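Local structure of adenosylmethionine-8-amino-7-oxononanoate aminotransferase (Methanocaldococcus jannaschii, 6ZHK) at residues K79-A82 against D83-C86; E216-S219 against L220-H224; N285-L288 against K289-K293. The protein probably catalyses the pyridoxal-phosphate-dependent transfer of an amino group from S-adenosylmethionine to 8-amino-7-oxononanoate in biotin biosynthesis. All coordinates share one frame; numbering follows the deposited sequence.

Contact 1 (K79-A82 against D83-C86); sequences KNQA and DKIC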
ATOM      1  N   LYS A  79      14.055   7.549  14.763  1.00 19.68           N
ATOM      2  CA  LYS A  79      13.947   8.750  15.577  1.00 18.72           C
ATOM      3  C   LYS A  79      14.834   9.862  15.025  1.00 18.39           C
ATOM      4  O   LYS A  79      14.399  11.019  14.958  1.00 18.15           O
ATOM      5  CB  LYS A  79      14.299   8.454  17.044  1.00 22.09           C
ATOM      6  CG  LYS A  79      13.330   7.532  17.767  1.00 26.79           C
ATOM      7  CD  LYS A  79      14.015   6.963  19.017  1.00 29.00           C
ATOM      8  CE  LYS A  79      13.147   7.112  20.222  1.00 28.83           C
ATOM      9  NZ  LYS A  79      13.918   6.957  21.481  1.00 27.55           N
ATOM     10  N   ASN A  80      16.085   9.523  14.693  1.00 17.78           N
ATOM     11  CA  ASN A  80      17.000  10.483  14.075  1.00 19.63           C
ATOM     12  C   ASN A  80      16.470  11.042  12.751  1.00 19.83           C
ATOM     13  O   ASN A  80      16.672  12.233  12.465  1.00 20.91           O
ATOM     14  CB  ASN A  80      18.409   9.914  13.867  1.00 21.89           C
ATOM     15  CG  ASN A  80      19.124   9.697  15.197  1.00 25.81           C
ATOM     16  OD1 ASN A  80      18.759  10.310  16.205  1.00 29.09           O
ATOM     17  ND2 ASN A  80      20.090   8.796  15.247  1.00 25.21           N
ATOM     18  N   GLN A  81      15.857  10.197  11.900  1.00 16.34           N
ATOM     19  CA  GLN A  81      15.289  10.726  10.659  1.00 15.06           C
ATOM     20  C   GLN A  81      14.099  11.661  10.957  1.00 13.77           C
ATOM     21  O   GLN A  81      13.932  12.650  10.287  1.00 17.71           O
ATOM     22  CB  GLN A  81      14.828   9.612   9.716  1.00 16.55           C
ATOM     23  CG  GLN A  81      14.297  10.179   8.387  1.00 15.05           C
ATOM     24  CD  GLN A  81      15.389  10.966   7.684  1.00 16.90           C
ATOM     25  OE1 GLN A  81      16.561  10.585   7.610  1.00 17.93           O
ATOM     26  NE2 GLN A  81      15.041  12.123   7.189  1.00 18.65           N
ATOM     27  N   ALA A  82      13.302  11.336  11.968  1.00 17.38           N
ATOM     28  CA  ALA A  82      12.116  12.148  12.231  1.00 19.87           C
ATOM     29  C   ALA A  82      12.500  13.560  12.684  1.00 20.65           C
ATOM     30  O   ALA A  82      11.718  14.480  12.475  1.00 20.98           O
ATOM     31  CB  ALA A  82      11.193  11.433  13.195  1.00 19.65           C
ATOM     32  N   ASP A  83      13.695  13.727  13.290  1.00 20.33           N
ATOM     33  CA  ASP A  83      14.234  15.049  13.643  1.00 22.52           C
ATOM     34  C   ASP A  83      14.741  15.835  12.433  1.00 21.29           C
ATOM     35  O   ASP A  83      14.970  17.029  12.548  1.00 23.86           O
ATOM     36  CB  ASP A  83      15.437  14.943  14.580  1.00 23.37           C
ATOM     37  CG  ASP A  83      15.059  14.447  15.954  1.00 26.45           C
ATOM     38  OD1 ASP A  83      13.939  14.780  16.397  1.00 26.97           O
ATOM     39  OD2 ASP A  83      15.927  13.787  16.594  1.00 30.37           O
ATOM     40  N   LYS A  84      14.909  15.208  11.261  1.00 21.07           N
ATOM     41  CA  LYS A  84      15.314  15.905  10.046  1.00 20.52           C
ATOM     42  C   LYS A  84      14.072  16.221   9.207  1.00 19.87           C
ATOM     43  O   LYS A  84      13.790  17.378   8.931  1.00 18.96           O
ATOM     44  CB  LYS A  84      16.302  15.037   9.265  1.00 21.60           C
ATOM     45  CG  LYS A  84      17.711  15.051   9.875  1.00 24.76           C
ATOM     46  CD  LYS A  84      18.632  14.033   9.256  1.00 27.16           C
ATOM     47  CE  LYS A  84      19.881  14.686   8.723  1.00 34.95           C
ATOM     48  NZ  LYS A  84      20.848  13.667   8.262  1.00 39.51           N
ATOM     49  N   ILE A  85      13.395  15.165   8.731  1.00 17.15           N
ATOM     50  CA  ILE A  85      12.133  15.265   8.010  1.00 16.21           C
ATOM     51  C   ILE A  85      11.542  13.860   7.846  1.00 17.46           C
ATOM     52  O   ILE A  85      12.260  12.920   7.498  1.00 15.45           O
ATOM     53  CB  ILE A  85      12.323  15.957   6.644  1.00 15.83           C
ATOM     54  CG1 ILE A  85      10.980  16.133   5.926  1.00 13.95           C
ATOM     55  CG2 ILE A  85      13.372  15.219   5.801  1.00 12.83           C
ATOM     56  CD1 ILE A  85      11.140  16.917   4.574  1.00 15.65           C
ATOM     57  N   CYS A  86      10.219  13.764   8.037  1.00 17.88           N
ATOM     58  CA  CYS A  86       9.546  12.473   7.970  1.00 16.64           C
ATOM     59  C   CYS A  86       9.216  12.129   6.518  1.00 16.53           C
ATOM     60  O   CYS A  86       9.306  10.986   6.122  1.00 14.23           O
ATOM     61  CB  CYS A  86       8.290  12.500   8.817  1.00 17.39           C
ATOM     62  SG  CYS A  86       8.678  12.628  10.588  1.00 19.03           S
TER
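Q81 and I85 meet at the C-terminal end of helix 72-82, at the dimer interface. The amide NE2 of Q81 gives a hydrogen bond to I85 O at 2.9 Å. The bond is almost straight, 175° at the hydrogen. It lands in the carbonyl plane, on a lone pair, and I85 O in turn lies in the plane of the Q81 amide. The two side chains run side by side and point the same way, with I85 CG2 3.8 Å from Q81 NE2.

The backbone of Q81 also takes part. Its O is shared by two donors, I85 N (i+4) at 3.0 Å and K84 N (i+3) at 2.9 Å. The first comes nearly along the C=O axis. The second stands above the carbonyl plane, off the lone pairs. Two residues before Q81, K79 O accepts from D83 N at 3.3 Å. A82 CB touches C86 SG at 3.8 Å and adds a small apolar contact.

The shape of Q81 explains its reach. CG is anti to the backbone N (chi1 -177°), and the bend at chi2 (60°) turns the amide toward I85 O. Q343, L344 and S347 of helix 343-358 pack on this side chain. K79 forms a salt bridge with D83 of the second subunit, and D83 with K79 of the second subunit.

Q81 therefore grips the helix exit with three bonds, two to its carbonyl and one from its amide. The directional bond fixes the amide's rotation, while the K79 and D83 charges pair across the subunit boundary.

Contact 2 (E216-S219 against L220-H224); sequences EMIS and LIEKH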
ATOM      1  N   GLU A 216       5.462 -29.576 -16.877  1.00 23.56           N
ATOM      2  CA  GLU A 216       4.128 -29.048 -17.103  1.00 25.14           C
ATOM      3  C   GLU A 216       4.217 -27.524 -17.279  1.00 23.97           C
ATOM      4  O   GLU A 216       3.604 -26.986 -18.204  1.00 20.94           O
ATOM      5  CB  GLU A 216       3.202 -29.442 -15.954  1.00 29.28           C
ATOM      6  CG  GLU A 216       1.940 -28.599 -15.946  1.00 40.22           C
ATOM      7  CD  GLU A 216       1.239 -28.311 -14.618  1.00 48.43           C
ATOM      8  OE1 GLU A 216       1.773 -28.684 -13.525  1.00 53.90           O
ATOM      9  OE2 GLU A 216       0.125 -27.760 -14.689  1.00 45.48           O
ATOM     10  N   MET A 217       4.984 -26.863 -16.382  1.00 22.91           N
ATOM     11  CA  MET A 217       5.132 -25.409 -16.362  1.00 21.73           C
ATOM     12  C   MET A 217       5.898 -24.928 -17.596  1.00 20.71           C
ATOM     13  O   MET A 217       5.588 -23.905 -18.216  1.00 18.69           O
ATOM     14  CB  MET A 217       5.836 -24.952 -15.076  1.00 20.15           C
ATOM     15  CG  MET A 217       6.242 -23.492 -15.131  1.00 18.92           C
ATOM     16  SD  MET A 217       4.784 -22.396 -15.242  1.00 19.88           S
ATOM     17  CE  MET A 217       4.471 -22.050 -13.505  1.00 20.70           C
ATOM     18  N   ILE A 218       6.973 -25.643 -17.946  1.00 20.22           N
ATOM     19  CA  ILE A 218       7.765 -25.232 -19.090  1.00 18.70           C
ATOM     20  C   ILE A 218       6.893 -25.310 -20.339  1.00 17.50           C
ATOM     21  O   ILE A 218       6.930 -24.401 -21.174  1.00 18.48           O
ATOM     22  CB  ILE A 218       9.013 -26.133 -19.224  1.00 18.30           C
ATOM     23  CG1 ILE A 218       9.957 -25.864 -18.043  1.00 21.72           C
ATOM     24  CG2 ILE A 218       9.650 -25.827 -20.568  1.00 19.54           C
ATOM     25  CD1 ILE A 218      11.211 -26.810 -17.961  1.00 21.92           C
ATOM     26  N   SER A 219       6.108 -26.388 -20.449  1.00 18.31           N
ATOM     27  CA  SER A 219       5.205 -26.601 -21.572  1.00 18.74           C
ATOM     28  C   SER A 219       4.205 -25.450 -21.660  1.00 17.89           C
ATOM     29  O   SER A 219       3.877 -25.029 -22.767  1.00 18.94           O
ATOM     30  CB  SER A 219       4.457 -27.939 -21.447  1.00 20.70           C
ATOM     31  OG  SER A 219       5.415 -28.991 -21.579  1.00 26.47           O
ATOM     32  N   LEU A 220       3.667 -25.015 -20.531  1.00 20.10           N
ATOM     33  CA  LEU A 220       2.723 -23.898 -20.566  1.00 20.43           C
ATOM     34  C   LEU A 220       3.425 -22.616 -21.034  1.00 18.25           C
ATOM     35  O   LEU A 220       2.858 -21.884 -21.828  1.00 23.03           O
ATOM     36  CB  LEU A 220       2.187 -23.750 -19.158  1.00 23.34           C
ATOM     37  CG  LEU A 220       0.798 -23.181 -18.941  1.00 28.79           C
ATOM     38  CD1 LEU A 220      -0.267 -24.165 -19.417  1.00 28.00           C
ATOM     39  CD2 LEU A 220       0.639 -22.954 -17.451  1.00 26.67           C
ATOM     40  N   ILE A 221       4.662 -22.338 -20.555  1.00 16.60           N
ATOM     41  CA  ILE A 221       5.428 -21.192 -21.024  1.00 18.83           C
ATOM     42  C   ILE A 221       5.651 -21.271 -22.536  1.00 25.04           C
ATOM     43  O   ILE A 221       5.449 -20.294 -23.265  1.00 24.30           O
ATOM     44  CB  ILE A 221       6.744 -21.017 -20.211  1.00 17.37           C
ATOM     45  CG1 ILE A 221       6.394 -20.705 -18.754  1.00 19.22           C
ATOM     46  CG2 ILE A 221       7.642 -19.945 -20.862  1.00 19.12           C
ATOM     47  CD1 ILE A 221       7.576 -20.835 -17.770  1.00 19.67           C
ATOM     48  N   GLU A 222       6.054 -22.453 -23.017  1.00 22.86           N
ATOM     49  CA  GLU A 222       6.291 -22.616 -24.439  1.00 23.93           C
ATOM     50  C   GLU A 222       4.993 -22.407 -25.226  1.00 22.17           C
ATOM     51  O   GLU A 222       5.007 -21.779 -26.275  1.00 26.26           O
ATOM     52  CB  GLU A 222       6.844 -24.017 -24.713  1.00 22.74           C
ATOM     53  CG  GLU A 222       8.231 -24.214 -24.140  1.00 22.99           C
ATOM     54  CD  GLU A 222       8.733 -25.641 -24.166  1.00 24.56           C
ATOM     55  OE1 GLU A 222       7.882 -26.574 -24.149  1.00 25.75           O
ATOM     56  OE2 GLU A 222       9.966 -25.808 -24.179  1.00 27.63           O
ATOM     57  N   LYS A 223       3.901 -22.934 -24.741  1.00 19.49           N
ATOM     58  CA  LYS A 223       2.635 -22.836 -25.445  1.00 23.41           C
ATOM     59  C   LYS A 223       2.100 -21.401 -25.469  1.00 21.46           C
ATOM     60  O   LYS A 223       1.652 -20.977 -26.522  1.00 19.47           O
ATOM     61  CB  LYS A 223       1.560 -23.734 -24.817  1.00 22.69           C
ATOM     62  CG  LYS A 223       0.212 -23.734 -25.535  1.00 27.05           C
ATOM     63  CD  LYS A 223      -0.733 -24.642 -24.794  1.00 30.78           C
ATOM     64  CE  LYS A 223      -1.997 -25.044 -25.531  1.00 36.79           C
ATOM     65  NZ  LYS A 223      -2.718 -26.042 -24.703  1.00 41.51           N
ATOM     66  N   HIS A 224       2.219 -20.642 -24.367  1.00 20.49           N
ATOM     67  CA  HIS A 224       1.498 -19.370 -24.282  1.00 19.85           C
ATOM     68  C   HIS A 224       2.422 -18.148 -24.330  1.00 22.68           C
ATOM     69  O   HIS A 224       1.941 -17.039 -24.166  1.00 20.90           O
ATOM     70  CB  HIS A 224       0.655 -19.344 -23.014  1.00 18.56           C
ATOM     71  CG  HIS A 224      -0.394 -20.409 -23.040  1.00 22.97           C
ATOM     72  ND1 HIS A 224      -1.442 -20.360 -23.963  1.00 22.27           N
ATOM     73  CD2 HIS A 224      -0.577 -21.509 -22.280  1.00 20.36           C
ATOM     74  CE1 HIS A 224      -2.230 -21.401 -23.769  1.00 24.80           C
ATOM     75  NE2 HIS A 224      -1.735 -22.121 -22.726  1.00 23.20           N
TER
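M217 and I221 are brought together by their torsions. M217 places CG anti to its own amide nitrogen (chi1 169°) and then bends at chi2 (64°). I221 turns CG1 the other way, anti to the carbonyl carbon (chi1 -64°), which lets CD1 reach back to the methionine. They are one turn apart on helix 211-224. This helix links strand 183-185 to strand 228-234 and packs on the seven-stranded mixed sheet of the fold-type-I aminotransferase domain.

The two chains slant across each other. I221 CD1 lies 4.0 Å from M217 CG and 4.1 Å from M217 SD. I221 CG1 also rests against M217 O at 3.3 Å. Both residues are buried: they pack on I149 of strand 147-151 and on V254 of helix 250-261.

On another side of the helix, I218 and E222 form a similar pair. The methyl CG2 of I218 lies 3.6 Å from E222 OE2, so a carboxylate oxygen sits against a hydrocarbon. The extended E222 chain passes I218 O on its way. Regular helix bonds hold these residues in place. I221 N binds M217 O at 3.0 Å, and E222 N binds I218 O at 2.8 Å.

Polar ends find partners beyond the contact: E216 OE2 accepts from N186 N, and S219 OG bonds to N215 O.

At the C-terminal end, H224 is held from several directions. ND1 bonds to E227 and the ring stacks with Y183. L220 CG meets the ring edge in its plane. K223 CG lies over the ring centre, 3.7 Å above its plane.

Contact 3 (N285-L288 against K289-K293); sequences NEEL and KKLEK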
ATOM      1  N   ASN A 285      21.481 -17.115  -6.221  1.00 25.29           N
ATOM      2  CA  ASN A 285      21.523 -18.485  -6.689  1.00 23.10           C
ATOM      3  C   ASN A 285      22.413 -18.393  -7.905  1.00 24.92           C
ATOM      4  O   ASN A 285      22.196 -17.519  -8.743  1.00 26.18           O
ATOM      5  CB  ASN A 285      20.082 -18.918  -6.997  1.00 24.01           C
ATOM      6  CG  ASN A 285      19.964 -20.228  -7.733  1.00 22.97           C
ATOM      7  OD1 ASN A 285      20.505 -20.386  -8.818  1.00 24.22           O
ATOM      8  ND2 ASN A 285      19.175 -21.126  -7.196  1.00 24.08           N
ATOM      9  N   GLU A 286      23.491 -19.194  -7.949  1.00 26.15           N
ATOM     10  CA  GLU A 286      24.441 -18.981  -9.044  1.00 27.32           C
ATOM     11  C   GLU A 286      23.784 -19.210 -10.396  1.00 24.14           C
ATOM     12  O   GLU A 286      24.094 -18.519 -11.357  1.00 22.47           O
ATOM     13  CB  GLU A 286      25.693 -19.879  -8.981  1.00 36.03           C
ATOM     14  CG  GLU A 286      26.822 -19.328  -8.110  1.00 41.28           C
ATOM     15  CD  GLU A 286      27.014 -17.815  -8.014  1.00 46.42           C
ATOM     16  OE1 GLU A 286      27.207 -17.110  -9.080  1.00 49.18           O
ATOM     17  OE2 GLU A 286      26.977 -17.325  -6.861  1.00 44.53           O
ATOM     18  N   GLU A 287      22.888 -20.195 -10.476  1.00 20.80           N
ATOM     19  CA  GLU A 287      22.265 -20.486 -11.749  1.00 22.97           C
ATOM     20  C   GLU A 287      21.374 -19.318 -12.183  1.00 21.18           C
ATOM     21  O   GLU A 287      21.468 -18.855 -13.319  1.00 21.87           O
ATOM     22  CB  GLU A 287      21.416 -21.742 -11.607  1.00 27.76           C
ATOM     23  CG  GLU A 287      20.815 -22.193 -12.920  1.00 32.00           C
ATOM     24  CD  GLU A 287      20.567 -23.690 -13.024  1.00 38.11           C
ATOM     25  OE1 GLU A 287      21.064 -24.432 -12.160  1.00 44.55           O
ATOM     26  OE2 GLU A 287      19.839 -24.100 -13.955  1.00 40.69           O
ATOM     27  N   LEU A 288      20.556 -18.816 -11.260  1.00 19.38           N
ATOM     28  CA  LEU A 288      19.698 -17.675 -11.594  1.00 19.32           C
ATOM     29  C   LEU A 288      20.531 -16.452 -11.945  1.00 20.43           C
ATOM     30  O   LEU A 288      20.217 -15.675 -12.862  1.00 20.70           O
ATOM     31  CB  LEU A 288      18.826 -17.398 -10.365  1.00 18.98           C
ATOM     32  CG  LEU A 288      17.696 -18.405 -10.155  1.00 20.52           C
ATOM     33  CD1 LEU A 288      16.852 -17.975  -8.950  1.00 19.86           C
ATOM     34  CD2 LEU A 288      16.801 -18.456 -11.403  1.00 18.90           C
ATOM     35  N   LYS A 289      21.613 -16.231 -11.182  1.00 24.35           N
ATOM     36  CA  LYS A 289      22.498 -15.120 -11.523  1.00 23.84           C
ATOM     37  C   LYS A 289      23.048 -15.229 -12.950  1.00 23.26           C
ATOM     38  O   LYS A 289      23.136 -14.239 -13.688  1.00 23.24           O
ATOM     39  CB  LYS A 289      23.685 -15.009 -10.560  1.00 27.21           C
ATOM     40  CG  LYS A 289      23.348 -14.509  -9.169  1.00 27.19           C
ATOM     41  CD  LYS A 289      24.678 -14.325  -8.420  1.00 31.07           C
ATOM     42  CE  LYS A 289      24.458 -14.082  -6.947  1.00 38.92           C
ATOM     43  NZ  LYS A 289      25.694 -13.528  -6.339  1.00 43.82           N
ATOM     44  N   LYS A 290      23.420 -16.439 -13.355  1.00 25.27           N
ATOM     45  CA  LYS A 290      23.994 -16.639 -14.682  1.00 26.57           C
ATOM     46  C   LYS A 290      22.950 -16.378 -15.786  1.00 27.38           C
ATOM     47  O   LYS A 290      23.285 -15.826 -16.830  1.00 26.16           O
ATOM     48  CB  LYS A 290      24.658 -18.025 -14.753  1.00 28.54           C
ATOM     49  CG  LYS A 290      25.837 -18.117 -15.723  1.00 41.77           C
ATOM     50  CD  LYS A 290      25.589 -17.685 -17.184  1.00 41.35           C
ATOM     51  CE  LYS A 290      26.716 -16.899 -17.852  1.00 45.57           C
ATOM     52  NZ  LYS A 290      27.991 -16.896 -17.085  1.00 39.56           N
ATOM     53  N   LEU A 291      21.671 -16.693 -15.523  1.00 22.12           N
ATOM     54  CA  LEU A 291      20.539 -16.516 -16.415  1.00 23.02           C
ATOM     55  C   LEU A 291      20.049 -15.074 -16.399  1.00 20.28           C
ATOM     56  O   LEU A 291      19.311 -14.689 -17.296  1.00 21.46           O
ATOM     57  CB  LEU A 291      19.377 -17.427 -15.987  1.00 21.48           C
ATOM     58  CG  LEU A 291      19.598 -18.932 -16.209  1.00 25.85           C
ATOM     59  CD1 LEU A 291      18.519 -19.747 -15.506  1.00 24.06           C
ATOM     60  CD2 LEU A 291      19.601 -19.251 -17.693  1.00 24.38           C
ATOM     61  N   GLU A 292      20.572 -14.276 -15.466  1.00 19.88           N
ATOM     62  CA  GLU A 292      20.102 -12.912 -15.266  1.00 21.04           C
ATOM     63  C   GLU A 292      18.594 -12.962 -15.024  1.00 17.25           C
ATOM     64  O   GLU A 292      17.869 -12.150 -15.579  1.00 19.08           O
ATOM     65  CB  GLU A 292      20.556 -11.958 -16.390  1.00 25.02           C
ATOM     66  CG  GLU A 292      22.075 -11.769 -16.347  1.00 26.97           C
ATOM     67  CD  GLU A 292      22.709 -11.044 -17.512  1.00 31.21           C
ATOM     68  OE1 GLU A 292      22.087 -10.118 -18.030  1.00 34.48           O
ATOM     69  OE2 GLU A 292      23.854 -11.398 -17.858  1.00 41.22           O
ATOM     70  N   LYS A 293      18.144 -13.922 -14.185  1.00 15.13           N
ATOM     71  CA  LYS A 293      16.734 -13.961 -13.810  1.00 15.71           C
ATOM     72  C   LYS A 293      16.654 -13.932 -12.302  1.00 15.94           C
ATOM     73  O   LYS A 293      17.573 -14.391 -11.609  1.00 18.42           O
ATOM     74  CB  LYS A 293      16.100 -15.241 -14.338  1.00 17.88           C
ATOM     75  CG  LYS A 293      16.026 -15.279 -15.854  1.00 19.93           C
ATOM     76  CD  LYS A 293      14.876 -14.408 -16.339  1.00 25.60           C
ATOM     77  CE  LYS A 293      14.783 -14.327 -17.844  1.00 23.82           C
ATOM     78  NZ  LYS A 293      15.572 -13.160 -18.326  1.00 31.60           N
TER
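E286 and K289 form the charged pair of helix 286-291, the helix of the beta-alpha-beta unit between strands 265-268 and 296-299. Their chains cross at a slant. E286 OE2 is 4.0 Å from K289 NZ, too far for a salt bridge but of opposite charge. The glutamate bends at chi2 (-32°), which turns its carboxylate toward the lysine. K289 stays extended, and its CD lies 3.8 Å from E286 OE1. With an alanine here instead of K289, the E286 carboxylate would probably lose its nearby opposite charge, and N285 O would be less covered, since CG at 3.3 Å would go while CB stays. K293 NZ forms a salt bridge with D295.

Capping bonds close both ends. N285 is the N-cap: its OD1 accepts from L288 N at 2.9 Å. N285 ND2, at the other end of the amide, is bonded to E252 OE2. K289 N to N285 O opens the regular helix ladder. At the far end, E292 has positive phi (55°) and a Schellman motif forms. K293 N binds L288 O at 3.0 Å, and E292 N binds K289 O at 3.1 Å.

Apolar contact is slighter. L291 CD1 lies 4.2 Å from E287 CG, while L288 packs on A255 of helix 250-261.

The helix is only six residues long, so its end bonds count for much. The capping satisfies groups that such a short helix cannot pair internally, while the E286-K289 attraction is likely to be modest.

In the fold
The contacts follow one another along the chain in the order 1, 2, 3, all within the class-III aminotransferase fold. Contacts 2 and 3 are neighbours, with centres 20 Å apart and nearest atoms about 10 Å apart. Helices 211-224 and 286-291 both connect strands of the seven-stranded sheet, and both pack side chains on helix 250-261, which bridges them. Contact 1 lies on the other side of the chain's centre from contact 2. Its centre is 50 Å from that of contact 2 and 39 Å from that of contact 3. It belongs to the dimer interface, whereas the other two touch no second subunit. The set thus covers the subunit boundary and the helical layer of the sheet.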